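Long-range contacts in Rik1-associated factor 1 (Schizosaccharomyces pombe, PDB 4O9D), which helps establish heterochromatin as a component of the Clr4 methyltransferase complex, which ubiquitylates histone H3 and methylates it to form H3K9me: residues 317-322 against 351-356; 341-346 against 382-387; 358-363 against 373-378. One frame throughout, in Å; residues are numbered along the deposited sequence.

How the contacts relate
All three contacts meet on one blade of the C-terminal WD-repeat beta-propeller, the antiparallel sheet built from strands 341-344, 351-354, 359-363 and 371-377. Contact 1 joins the end of the preceding blade, strand 315-318 and the turn after it, to strand 351-354. Contact 3 pairs the two outer strands of the sheet, and contact 2 sets its innermost strand against that of the next blade, 382-387. The centres of contacts 1 and 3 lie about 8 Å apart, and that of contact 2 about 11 Å from each. Along the chain the segments of contacts 1 and 2 alternate, while contact 3 follows contact 1 and falls between the two segments of contact 2. Contacts 1 and 2 tie the blade to its two neighbours.

Contact 1 of 3, residues 317-322 against 351-356; sequences LKHGKT and FVTGGS
Residues 317-322 run in nearly the same direction as 351-356, 21° apart end to end, and draw closest where Thr322 passes Ser356, with CA atoms 4.9 Å apart. Between the two segments stands His319, whose NE2 meets Thr353 OG1 at the ring edge in a nearly straight hydrogen bond of 2.9 Å (166°). Thr353 holds OG1 between its backbone N and carbonyl carbon (chi1 66°), where it also receives Trp363 NE1. A water bonded to Leu317 O at 2.7 Å lies 3.3 Å from Thr353 OG1. On the other side of the ring ND1 bonds Asp357 OD1, completing the Asp-His-Ser/Thr-Trp tetrad of WD40 blades. Gly355 CA packs over one ring face, 4.2 Å from the centroid of His319, as a CH-pi contact; a side chain there would collide with ND1, so glycine suits the place. Leu317 CD1 touches the edge of Phe351 at CD2 (3.8 Å), extending the contact with apolar carbon. At the far end Thr322 OG1 makes only a weak bond to Ser356 OG (3.4 Å), its stronger partner being Met324 N. An alanine in place of His319 would probably leave Asp357 and Thr353 without their shared mate and open a gap above Gly355. Imidazole, with a nitrogen on either side of one flat ring, thus ties the inter-blade turn to two points of the next blade.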
loop_
_atom_site.group_PDB
_atom_site.type_symbol
_atom_site.label_atom_id
_atom_site.label_comp_id
_atom_site.label_asym_id
_atom_site.label_seq_id
_atom_site.Cartn_x
_atom_site.Cartn_y
_atom_site.Cartn_z
ATOM N N LEU A 317 -18.995 -9.368 3.554
ATOM C CA LEU A 317 -19.050 -8.156 4.357
ATOM C C LEU A 317 -19.319 -6.968 3.452
ATOM O O LEU A 317 -18.403 -6.503 2.760
ATOM C CB LEU A 317 -17.711 -7.939 5.049
ATOM C CG LEU A 317 -17.033 -9.157 5.687
ATOM C CD1 LEU A 317 -15.667 -8.672 6.149
ATOM C CD2 LEU A 317 -17.846 -9.727 6.856
ATOM N N LYS A 318 -20.551 -6.460 3.472
ATOM C CA LYS A 318 -20.996 -5.500 2.471
ATOM C C LYS A 318 -20.930 -4.035 2.913
ATOM O O LYS A 318 -21.192 -3.708 4.061
ATOM C CB LYS A 318 -22.434 -5.821 2.073
ATOM C CG LYS A 318 -22.592 -7.111 1.298
ATOM C CD LYS A 318 -24.078 -7.500 1.176
ATOM C CE LYS A 318 -24.297 -8.425 -0.025
ATOM N NZ LYS A 318 -25.708 -8.876 -0.187
ATOM N N HIS A 319 -20.602 -3.145 1.984
ATOM C CA HIS A 319 -20.819 -1.724 2.239
ATOM C C HIS A 319 -22.061 -1.258 1.491
ATOM O O HIS A 319 -22.652 -2.003 0.713
ATOM C CB HIS A 319 -19.613 -0.881 1.825
ATOM C CG HIS A 319 -18.517 -0.869 2.843
ATOM N ND1 HIS A 319 -18.153 0.268 3.538
ATOM C CD2 HIS A 319 -17.725 -1.862 3.302
ATOM C CE1 HIS A 319 -17.176 -0.030 4.373
ATOM N NE2 HIS A 319 -16.900 -1.313 4.253
ATOM N N GLY A 320 -22.423 -0.004 1.700
ATOM C CA GLY A 320 -23.651 0.529 1.150
ATOM C C GLY A 320 -23.487 1.233 -0.178
ATOM O O GLY A 320 -22.446 1.164 -0.831
ATOM N N LYS A 321 -24.538 1.927 -0.583
ATOM C CA LYS A 321 -24.564 2.572 -1.888
ATOM C C LYS A 321 -23.476 3.629 -1.941
ATOM O O LYS A 321 -23.184 4.273 -0.950
ATOM C CB LYS A 321 -25.928 3.221 -2.149
ATOM C CG LYS A 321 -27.103 2.607 -1.371
ATOM C CD LYS A 321 -27.233 1.100 -1.576
ATOM C CE LYS A 321 -28.698 0.652 -1.606
ATOM N NZ LYS A 321 -29.511 1.153 -0.440
ATOM N N THR A 322 -22.884 3.794 -3.113
ATOM C CA THR A 322 -21.747 4.673 -3.290
ATOM C C THR A 322 -22.157 6.120 -3.056
ATOM O O THR A 322 -23.295 6.496 -3.323
ATOM C CB THR A 322 -21.197 4.533 -4.705
ATOM O OG1 THR A 322 -20.100 5.437 -4.895
ATOM C CG2 THR A 322 -22.305 4.838 -5.729
ATOM N N PHE A 351 -11.375 -6.720 12.046
ATOM C CA PHE A 351 -11.091 -6.391 10.653
ATOM C C PHE A 351 -11.791 -5.064 10.357
ATOM O O PHE A 351 -12.890 -4.798 10.863
ATOM C CB PHE A 351 -11.608 -7.521 9.747
ATOM C CG PHE A 351 -11.311 -7.333 8.266
ATOM C CD1 PHE A 351 -10.001 -7.197 7.805
ATOM C CD2 PHE A 351 -12.343 -7.359 7.336
ATOM C CE1 PHE A 351 -9.745 -7.043 6.452
ATOM C CE2 PHE A 351 -12.098 -7.237 5.972
ATOM C CZ PHE A 351 -10.783 -7.073 5.524
ATOM N N VAL A 352 -11.133 -4.222 9.576
ATOM C CA VAL A 352 -11.638 -2.905 9.270
ATOM C C VAL A 352 -11.578 -2.593 7.774
ATOM O O VAL A 352 -10.504 -2.653 7.139
ATOM C CB VAL A 352 -10.838 -1.810 10.032
ATOM C CG1 VAL A 352 -11.433 -0.448 9.763
ATOM C CG2 VAL A 352 -10.808 -2.112 11.517
ATOM N N THR A 353 -12.717 -2.187 7.227
ATOM C CA THR A 353 -12.821 -1.932 5.810
ATOM C C THR A 353 -13.478 -0.583 5.541
ATOM O O THR A 353 -14.321 -0.119 6.311
ATOM C CB THR A 353 -13.588 -3.073 5.077
ATOM O OG1 THR A 353 -14.959 -3.114 5.496
ATOM C CG2 THR A 353 -12.950 -4.412 5.352
ATOM N N GLY A 354 -13.055 0.065 4.465
ATOM C CA GLY A 354 -13.602 1.361 4.099
ATOM C C GLY A 354 -13.978 1.384 2.642
ATOM O O GLY A 354 -13.176 1.002 1.768
ATOM N N GLY A 355 -15.192 1.850 2.360
ATOM C CA GLY A 355 -15.709 1.756 1.010
ATOM C C GLY A 355 -16.187 3.070 0.420
ATOM O O GLY A 355 -15.941 4.161 0.949
ATOM N N SER A 356 -16.868 2.961 -0.705
ATOM C CA SER A 356 -17.272 4.152 -1.439
ATOM C C SER A 356 -18.563 4.748 -0.904
ATOM O O SER A 356 -19.009 5.783 -1.408
ATOM C CB SER A 356 -17.381 3.865 -2.942
ATOM O OG SER A 356 -18.433 2.960 -3.233
HETATM O O HOH W 1 -16.151 -5.012 3.142
#

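Contact 2 of 3, residues 341-346 against 382-387; sequences MAQWQP and ITYGGF
The Phe387 ring takes Pro346 and Gln345 on one face and a carboxamide oxygen at its edge. Pro346 CD sits 3.8 Å from the ring centroid of Phe387, a CH-pi contact, and Gln345 CA lies over the same face, 4.0 Å from Phe387 CE2. At the edge Gln343 OE1 approaches CD2. This oxygen chiefly serves the backbone: Phe387 N donates to Gln343 OE1 over 2.9 Å, almost straight at 167°, from a point tilted 26° out of the carboxamide plane. The other end of the carboxamide, NE2, donates to a water that passes a hydrogen bond on to Phe387 O, so one glutamine grips both the N-H and, through water, the C=O of the same residue. Its chain, extended beyond CG, brings the carboxamide against Gly386, with Gln343 CD 3.7 Å from Gly386 CA. A side chain on Gly386 would be crowded by the Tyr384 ring.

Toward the start of the segment, Met341 lays its extended chain over Gly385, SD 3.7 Å from Gly385 CA; any CB on Gly385 would collide with that sulfur. Met341 CB also touches Ile382 CG2 at 4.2 Å. The strands themselves, 12° from parallel with axes 6.2 Å apart at closest, are the innermost strands of successive propeller blades, next to the central channel. No direct backbone bond crosses between them; a second water, accepting from Ala342 N and donating to Gly385 O, spans the gap. Gly385 admits the methionine, while proline and phenylalanine fill the end with carbon. Nearby, Ile382 bonds the backbone of Gly355. Between these two strands, then, carbon packing, one glutamine side chain and two waters take the place of strand pairing.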
loop_
_atom_site.group_PDB
_atom_site.type_symbol
_atom_site.label_atom_id
_atom_site.label_comp_id
_atom_site.label_asym_id
_atom_site.label_seq_id
_atom_site.Cartn_x
_atom_site.Cartn_y
_atom_site.Cartn_z
ATOM N N MET A 341 -9.901 0.414 1.524
ATOM C CA MET A 341 -9.243 0.221 2.799
ATOM C C MET A 341 -9.608 -1.151 3.356
ATOM O O MET A 341 -10.786 -1.480 3.452
ATOM C CB MET A 341 -9.704 1.291 3.799
ATOM C CG MET A 341 -9.369 0.930 5.237
ATOM S SD MET A 341 -10.009 2.116 6.431
ATOM C CE MET A 341 -9.125 1.565 7.869
ATOM N N ALA A 342 -8.610 -1.952 3.721
ATOM C CA ALA A 342 -8.882 -3.264 4.288
ATOM C C ALA A 342 -7.698 -3.706 5.141
ATOM O O ALA A 342 -6.657 -4.059 4.603
ATOM C CB ALA A 342 -9.158 -4.287 3.175
ATOM N N GLN A 343 -7.862 -3.675 6.465
ATOM C CA GLN A 343 -6.752 -3.976 7.377
ATOM C C GLN A 343 -7.246 -4.605 8.654
ATOM O O GLN A 343 -8.311 -4.236 9.181
ATOM C CB GLN A 343 -5.982 -2.689 7.755
ATOM C CG GLN A 343 -5.118 -2.105 6.641
ATOM C CD GLN A 343 -4.090 -1.097 7.152
ATOM O OE1 GLN A 343 -4.108 -0.700 8.320
ATOM N NE2 GLN A 343 -3.179 -0.684 6.268
ATOM N N TRP A 344 -6.442 -5.516 9.175
ATOM C CA TRP A 344 -6.630 -6.023 10.519
ATOM C C TRP A 344 -5.998 -5.092 11.539
ATOM O O TRP A 344 -4.876 -4.595 11.369
ATOM C CB TRP A 344 -6.061 -7.434 10.638
ATOM C CG TRP A 344 -6.793 -8.379 9.704
ATOM C CD1 TRP A 344 -6.547 -8.571 8.373
ATOM C CD2 TRP A 344 -7.899 -9.228 10.035
ATOM N NE1 TRP A 344 -7.423 -9.508 7.855
ATOM C CE2 TRP A 344 -8.268 -9.914 8.855
ATOM C CE3 TRP A 344 -8.622 -9.469 11.215
ATOM C CZ2 TRP A 344 -9.314 -10.823 8.825
ATOM C CZ3 TRP A 344 -9.649 -10.389 11.184
ATOM C CH2 TRP A 344 -9.999 -11.046 10.005
ATOM N N GLN A 345 -6.779 -4.805 12.572
ATOM C CA GLN A 345 -6.317 -4.054 13.726
ATOM C C GLN A 345 -4.972 -4.598 14.193
ATOM O O GLN A 345 -4.878 -5.757 14.592
ATOM C CB GLN A 345 -7.349 -4.217 14.853
ATOM C CG GLN A 345 -6.784 -4.010 16.254
ATOM C CD GLN A 345 -7.105 -2.640 16.792
ATOM O OE1 GLN A 345 -8.250 -2.348 17.136
ATOM N NE2 GLN A 345 -6.098 -1.775 16.848
ATOM N N PRO A 346 -3.923 -3.768 14.162
ATOM C CA PRO A 346 -2.684 -4.375 14.640
ATOM C C PRO A 346 -2.827 -4.798 16.100
ATOM O O PRO A 346 -3.491 -4.111 16.886
ATOM C CB PRO A 346 -1.646 -3.262 14.458
ATOM C CG PRO A 346 -2.244 -2.361 13.410
ATOM C CD PRO A 346 -3.731 -2.382 13.721
ATOM N N ILE A 382 -14.061 6.518 0.194
ATOM C CA ILE A 382 -12.766 6.339 0.838
ATOM C C ILE A 382 -11.693 6.046 -0.199
ATOM O O ILE A 382 -11.897 5.224 -1.094
ATOM C CB ILE A 382 -12.834 5.154 1.836
ATOM C CG1 ILE A 382 -13.832 5.453 2.959
ATOM C CG2 ILE A 382 -11.460 4.834 2.410
ATOM C CD1 ILE A 382 -13.471 6.697 3.757
ATOM N N THR A 383 -10.543 6.698 -0.093
ATOM C CA THR A 383 -9.440 6.403 -1.027
ATOM C C THR A 383 -8.272 5.638 -0.390
ATOM O O THR A 383 -7.492 4.993 -1.098
ATOM C CB THR A 383 -8.883 7.675 -1.720
ATOM O OG1 THR A 383 -8.442 8.622 -0.740
ATOM C CG2 THR A 383 -9.936 8.312 -2.610
ATOM N N TYR A 384 -8.154 5.701 0.939
ATOM C CA TYR A 384 -7.081 4.995 1.666
ATOM C C TYR A 384 -7.399 4.942 3.140
ATOM O O TYR A 384 -8.074 5.820 3.648
ATOM C CB TYR A 384 -5.733 5.724 1.514
ATOM C CG TYR A 384 -4.600 4.971 2.186
ATOM C CD1 TYR A 384 -3.915 3.984 1.491
ATOM C CD2 TYR A 384 -4.250 5.210 3.502
ATOM C CE1 TYR A 384 -2.898 3.264 2.066
ATOM C CE2 TYR A 384 -3.210 4.468 4.109
ATOM C CZ TYR A 384 -2.543 3.505 3.363
ATOM O OH TYR A 384 -1.521 2.733 3.873
ATOM N N GLY A 385 -6.902 3.926 3.837
ATOM C CA GLY A 385 -6.982 3.890 5.286
ATOM C C GLY A 385 -5.918 2.963 5.846
ATOM O O GLY A 385 -5.676 1.894 5.301
ATOM N N GLY A 386 -5.294 3.353 6.951
ATOM C CA GLY A 386 -4.188 2.581 7.485
ATOM C C GLY A 386 -3.856 2.854 8.939
ATOM O O GLY A 386 -3.698 4.010 9.343
ATOM N N PHE A 387 -3.725 1.780 9.719
ATOM C CA PHE A 387 -3.265 1.855 11.104
ATOM C C PHE A 387 -1.762 2.003 11.167
ATOM O O PHE A 387 -1.042 1.472 10.316
ATOM C CB PHE A 387 -3.566 0.545 11.831
ATOM C CG PHE A 387 -5.017 0.345 12.172
ATOM C CD1 PHE A 387 -5.572 0.985 13.253
ATOM C CD2 PHE A 387 -5.809 -0.505 11.419
ATOM C CE1 PHE A 387 -6.895 0.791 13.579
ATOM C CE2 PHE A 387 -7.141 -0.709 11.746
ATOM C CZ PHE A 387 -7.677 -0.054 12.821
HETATM O O HOH W 2 -6.038 -0.724 3.562
HETATM O O HOH W 3 -1.089 1.016 7.431
#

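Contact 3 of 3, residues 358-363 against 373-378; sequences GIVKVW and QNFTEM. With EDO (1,2-ethanediol), chain E.
Val360 faces two residues, Phe375 and Thr376, instead of one: a beta bulge in the outer strand. Val360 O accepts from Phe375 N at 2.7 Å, while Val360 N donates to Thr376 O at 3.0 Å, so the extra residue is absorbed without giving up either backbone bond. The helical psi of Phe375 (-47°) makes the kink. Phe375 and Thr376 consequently send their CB atoms to the same face as Val360, which meets Phe375 CB with CG1 (3.8 Å) and Thr376 CG2 with CG2. That face turns to the following blade, where Tyr406 meets the Phe375 ring edge-to-face and bonds Thr376 OG1, so a branched valine and an aromatic residue both suit it.

On either side of the bulge the pairing is regular: Ile359 with Glu377 on one, Lys361 with Asn374 and Val362 with Gln373 on the other. The hairpin of strands 359-363 and 371-377 forms the third and outermost strands of a four-stranded WD40 blade, its rim lying at the outside of the propeller.

On the other face, Lys361 and Asn374 lie side by side, pointing the same way. The lysine chain is extended until its last bond, where chi4 (-64°) turns Lys361 NZ onto Asn374 OD1 at 2.7 Å; a water accepts from both NZ and Asn374 ND2, tying the pair a second time. Asn374 N, on the outer edge, donates to O1 of a 1,2-ethanediol probably left from crystallisation (2.8 Å). Nearby Ile359 CD1 rests on Glu377 CB at 3.5 Å, covering the aliphatic part of a side chain whose OE2 forms a salt bridge with Lys323. Gly358, just before the strand, has a positive phi (79°), a conformation easy for glycine, and its O accepts from Met378 N at 2.7 Å.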
loop_
_atom_site.group_PDB
_atom_site.type_symbol
_atom_site.label_atom_id
_atom_site.label_comp_id
_atom_site.label_asym_id
_atom_site.label_seq_id
_atom_site.Cartn_x
_atom_site.Cartn_y
_atom_site.Cartn_z
ATOM N N GLY A 358 -18.317 5.865 1.856
ATOM C CA GLY A 358 -17.670 6.775 2.783
ATOM C C GLY A 358 -17.591 6.265 4.221
ATOM O O GLY A 358 -17.172 6.986 5.123
ATOM N N ILE A 359 -17.979 5.015 4.453
ATOM C CA ILE A 359 -18.008 4.499 5.822
ATOM C C ILE A 359 -16.851 3.558 6.103
ATOM O O ILE A 359 -16.470 2.753 5.259
ATOM C CB ILE A 359 -19.325 3.728 6.113
ATOM C CG1 ILE A 359 -20.552 4.553 5.688
ATOM C CG2 ILE A 359 -19.424 3.350 7.600
ATOM C CD1 ILE A 359 -20.863 5.719 6.612
ATOM N N VAL A 360 -16.309 3.666 7.308
ATOM C CA VAL A 360 -15.354 2.692 7.824
ATOM C C VAL A 360 -16.121 1.736 8.724
ATOM O O VAL A 360 -16.685 2.156 9.729
ATOM C CB VAL A 360 -14.216 3.372 8.618
ATOM C CG1 VAL A 360 -13.296 2.324 9.244
ATOM C CG2 VAL A 360 -13.427 4.332 7.701
ATOM N N LYS A 361 -16.164 0.461 8.344
ATOM C CA LYS A 361 -16.935 -0.539 9.074
ATOM C C LYS A 361 -15.989 -1.458 9.837
ATOM O O LYS A 361 -14.880 -1.760 9.349
ATOM C CB LYS A 361 -17.825 -1.323 8.102
ATOM C CG LYS A 361 -19.006 -0.478 7.571
ATOM C CD LYS A 361 -19.857 -1.226 6.565
ATOM C CE LYS A 361 -21.116 -0.401 6.221
ATOM N NZ LYS A 361 -21.979 -0.236 7.442
ATOM N N VAL A 362 -16.412 -1.864 11.040
ATOM C CA VAL A 362 -15.601 -2.727 11.906
ATOM C C VAL A 362 -16.292 -4.102 11.973
ATOM O O VAL A 362 -17.514 -4.161 12.172
ATOM C CB VAL A 362 -15.421 -2.145 13.339
ATOM C CG1 VAL A 362 -14.552 -3.058 14.206
ATOM C CG2 VAL A 362 -14.824 -0.716 13.301
ATOM N N TRP A 363 -15.514 -5.179 11.786
ATOM C CA TRP A 363 -16.043 -6.539 11.715
ATOM C C TRP A 363 -15.306 -7.507 12.646
ATOM O O TRP A 363 -14.082 -7.412 12.795
ATOM C CB TRP A 363 -15.925 -7.090 10.288
ATOM C CG TRP A 363 -16.302 -6.139 9.168
ATOM C CD1 TRP A 363 -15.488 -5.244 8.545
ATOM C CD2 TRP A 363 -17.587 -6.038 8.520
ATOM N NE1 TRP A 363 -16.184 -4.577 7.545
ATOM C CE2 TRP A 363 -17.473 -5.046 7.515
ATOM C CE3 TRP A 363 -18.823 -6.696 8.697
ATOM C CZ2 TRP A 363 -18.538 -4.688 6.683
ATOM C CZ3 TRP A 363 -19.893 -6.333 7.873
ATOM C CH2 TRP A 363 -19.742 -5.337 6.877
ATOM N N GLN A 373 -19.705 -2.321 14.193
ATOM C CA GLN A 373 -20.128 -0.921 14.226
ATOM C C GLN A 373 -19.524 -0.158 13.064
ATOM O O GLN A 373 -18.553 -0.605 12.463
ATOM C CB GLN A 373 -19.669 -0.290 15.533
ATOM C CG GLN A 373 -18.148 -0.106 15.592
ATOM C CD GLN A 373 -17.707 0.724 16.779
ATOM O OE1 GLN A 373 -18.180 0.533 17.896
ATOM N NE2 GLN A 373 -16.788 1.651 16.540
ATOM N N ASN A 374 -20.150 0.960 12.712
ATOM C CA ASN A 374 -19.557 1.938 11.819
ATOM C C ASN A 374 -18.588 2.753 12.661
ATOM O O ASN A 374 -18.970 3.283 13.698
ATOM C CB ASN A 374 -20.630 2.832 11.190
ATOM C CG ASN A 374 -21.488 2.090 10.167
ATOM O OD1 ASN A 374 -21.144 1.000 9.735
ATOM N ND2 ASN A 374 -22.599 2.699 9.757
ATOM N N PHE A 375 -17.325 2.818 12.243
ATOM C CA PHE A 375 -16.314 3.573 12.981
ATOM C C PHE A 375 -16.453 5.051 12.709
ATOM O O PHE A 375 -16.413 5.873 13.628
ATOM C CB PHE A 375 -14.890 3.142 12.603
ATOM C CG PHE A 375 -13.826 3.935 13.303
ATOM C CD1 PHE A 375 -13.588 3.755 14.653
ATOM C CD2 PHE A 375 -13.068 4.878 12.612
ATOM C CE1 PHE A 375 -12.608 4.506 15.306
ATOM C CE2 PHE A 375 -12.075 5.637 13.265
ATOM C CZ PHE A 375 -11.853 5.460 14.598
ATOM N N THR A 376 -16.589 5.396 11.436
ATOM C CA THR A 376 -16.714 6.791 11.071
ATOM C C THR A 376 -17.312 6.886 9.689
ATOM O O THR A 376 -17.485 5.870 9.021
ATOM C CB THR A 376 -15.350 7.521 11.133
ATOM O OG1 THR A 376 -15.555 8.927 11.001
ATOM C CG2 THR A 376 -14.380 7.025 10.028
ATOM N N GLU A 377 -17.717 8.099 9.319
ATOM C CA GLU A 377 -18.283 8.401 8.013
ATOM C C GLU A 377 -17.583 9.632 7.425
ATOM O O GLU A 377 -17.551 10.718 8.047
ATOM C CB GLU A 377 -19.783 8.669 8.091
ATOM C CG GLU A 377 -20.295 9.222 6.765
ATOM C CD GLU A 377 -21.793 9.274 6.658
ATOM O OE1 GLU A 377 -22.482 8.983 7.658
ATOM O OE2 GLU A 377 -22.281 9.617 5.563
ATOM N N MET A 378 -17.003 9.467 6.243
ATOM C CA MET A 378 -16.316 10.580 5.587
ATOM C C MET A 378 -17.225 11.169 4.500
ATOM O O MET A 378 -18.233 10.566 4.145
ATOM C CB MET A 378 -14.934 10.125 5.051
ATOM C CG MET A 378 -13.891 9.892 6.194
ATOM S SD MET A 378 -12.196 9.895 5.652
ATOM C CE MET A 378 -11.926 11.637 5.382
HETATM C C1 EDO E . -23.422 1.641 13.010
HETATM O O1 EDO E . -22.500 1.575 14.096
HETATM C C2 EDO E . -24.652 0.779 13.290
HETATM O O2 EDO E . -25.252 0.439 12.037
HETATM O O HOH W 4 -24.059 1.942 7.546
#